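Local coordinates for DHHA1 domain protein (Clostridium perfringens, PDB 3KEW), which probably acts as an editing protein related to alanyl-tRNA synthetases, binding a zinc ion and perhaps hydrolysing mischarged tRNA, at residues E141-A146 with V208-R213. Residues are numbered along the deposited sequence; the frame is centred on the assembly and turned at random. Where two conformers were deposited one is given.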
# COMPACT_ATOMS: atom_id res chain seq x y z
N GLU A 141 -16.22 9.98 16.09
CA GLU A 141 -15.07 10.49 16.84
C GLU A 141 -13.72 9.99 16.29
O GLU A 141 -12.72 10.71 16.32
CB GLU A 141 -15.19 10.16 18.33
CG GLU A 141 -16.13 11.08 19.08
CD GLU A 141 -16.43 10.61 20.51
OE1 GLU A 141 -15.90 9.56 20.94
OE2 GLU A 141 -17.21 11.30 21.20
N ALA A 142 -13.71 8.76 15.77
CA ALA A 142 -12.50 8.20 15.17
C ALA A 142 -12.19 8.85 13.81
O ALA A 142 -11.05 9.18 13.54
CB ALA A 142 -12.60 6.68 15.05
N GLU A 143 -13.24 9.03 13.00
CA GLU A 143 -13.18 9.81 11.76
C GLU A 143 -12.62 11.22 11.96
O GLU A 143 -11.76 11.68 11.20
CB GLU A 143 -14.57 9.88 11.12
CG GLU A 143 -14.60 10.53 9.73
CD GLU A 143 -16.01 10.77 9.21
OE1 GLU A 143 -16.26 10.54 8.01
OE2 GLU A 143 -16.89 11.19 9.99
N LYS A 144 -13.10 11.90 13.01
CA LYS A 144 -12.66 13.25 13.36
C LYS A 144 -11.18 13.26 13.73
O LYS A 144 -10.41 14.11 13.24
CB LYS A 144 -13.49 13.78 14.52
CG LYS A 144 -13.52 15.29 14.66
CD LYS A 144 -14.45 15.72 15.79
CE LYS A 144 -14.58 17.23 15.88
NZ LYS A 144 -15.41 17.63 17.05
N GLU A 145 -10.78 12.31 14.58
CA GLU A 145 -9.40 12.20 15.04
C GLU A 145 -8.44 11.84 13.90
O GLU A 145 -7.32 12.37 13.83
CB GLU A 145 -9.31 11.20 16.19
CG GLU A 145 -7.91 10.92 16.72
CD GLU A 145 -7.38 11.98 17.68
OE1 GLU A 145 -8.06 13.00 17.91
OE2 GLU A 145 -6.28 11.77 18.23
N ALA A 146 -8.89 10.97 13.00
CA ALA A 146 -8.08 10.60 11.83
C ALA A 146 -7.77 11.84 10.99
O ALA A 146 -6.61 12.11 10.66
CB ALA A 146 -8.79 9.55 11.00
N VAL A 208 -7.85 13.97 3.05
CA VAL A 208 -9.06 13.85 3.86
C VAL A 208 -9.49 12.37 3.90
O VAL A 208 -9.20 11.60 2.98
CB VAL A 208 -10.19 14.79 3.30
CG1 VAL A 208 -10.66 14.34 1.92
CG2 VAL A 208 -11.35 14.95 4.27
N ILE A 209 -10.13 11.97 4.99
CA ILE A 209 -10.69 10.63 5.12
C ILE A 209 -12.17 10.70 5.57
O ILE A 209 -12.53 11.41 6.53
CB ILE A 209 -9.81 9.73 6.04
CG1 ILE A 209 -10.30 8.28 6.05
CG2 ILE A 209 -9.73 10.27 7.46
CD1 ILE A 209 -9.17 7.31 6.28
N LYS A 210 -13.02 9.98 4.85
CA LYS A 210 -14.44 9.95 5.16
C LYS A 210 -14.92 8.52 5.36
O LYS A 210 -14.69 7.65 4.52
CB LYS A 210 -15.24 10.60 4.03
CG LYS A 210 -15.14 12.13 4.01
CD LYS A 210 -15.97 12.71 2.88
CE LYS A 210 -15.96 14.23 2.89
NZ LYS A 210 -14.72 14.77 2.28
N ILE A 211 -15.60 8.29 6.48
CA ILE A 211 -16.34 7.05 6.70
C ILE A 211 -17.72 7.17 6.04
O ILE A 211 -18.48 8.09 6.33
CB ILE A 211 -16.41 6.69 8.20
CG1 ILE A 211 -15.02 6.26 8.68
CG2 ILE A 211 -17.48 5.60 8.47
CD1 ILE A 211 -14.90 6.02 10.19
N ARG A 212 -18.00 6.22 5.15
CA ARG A 212 -19.20 6.22 4.31
C ARG A 212 -20.42 5.65 5.03
O ARG A 212 -21.49 6.28 5.07
CB ARG A 212 -18.94 5.37 3.06
CG ARG A 212 -18.24 6.09 1.93
CD ARG A 212 -19.27 6.75 1.03
NE ARG A 212 -18.67 7.32 -0.16
CZ ARG A 212 -18.55 6.69 -1.32
NH1 ARG A 212 -18.98 5.44 -1.46
NH2 ARG A 212 -17.99 7.31 -2.35
N ARG A 213 -20.24 4.45 5.56
CA ARG A 213 -21.30 3.66 6.19
C ARG A 213 -20.63 2.51 6.93
O ARG A 213 -19.45 2.26 6.73
CB ARG A 213 -22.26 3.08 5.13
CG ARG A 213 -21.55 2.33 4.02
CD ARG A 213 -22.47 2.08 2.84
NE ARG A 213 -23.19 0.81 2.98
CZ ARG A 213 -24.45 0.68 3.39
NH1 ARG A 213 -25.17 1.74 3.73
NH2 ARG A 213 -24.99 -0.52 3.47
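Glu143 and Ile211 join a helix to the edge strand of a four-stranded antiparallel sheet, through one side-chain-to-backbone hydrogen bond beside a small apolar patch. Helix segment 141-146, on helix 136-152, and strand segment 209-213, on the outermost strand 209-217, run nearly antiparallel at 164°, and their axes approach to 8.3 Å. The strand segment falls in a region matching the second additional domain of threonyl- and alanyl-tRNA synthetases; with the Ile209 side chain about 13 Å from the bound zinc ion, this is helix-on-sheet packing away from the metal. Ile211 N donates to Glu143 OE1 at 2.8 Å, with an N-H...O angle of 153°. The donor comes from the anti side of the carboxylate, 35° out of its plane. CG of Glu143 lies anti to its backbone N and the chain stays extended beyond it, which carries the carboxylate across to the strand. On the way CG passes Ile209 O at 3.9 Å, while OE1 stands 3.4 Å from Lys210 CA. Behind this polar link, Glu143 CB meets Ile211 CD1 at 4.0 Å, and one turn further along the helix Ala146 CB packs on Ile209 CG2 at 3.7 Å. Asn147 ND2 donates to Ile209 O, and Arg140 NH1 donates to Ile211 O while forming a salt bridge with Glu143 OE2. The two carboxylate oxygens thus have different partners, an amide and a guanidinium, which should limit rotation of the group; the nearby positive charge probably helps keep Glu143 ionised as it accepts the N-H of Ile211, on a strand whose Lys210 and Arg212 pair with strand 220-227.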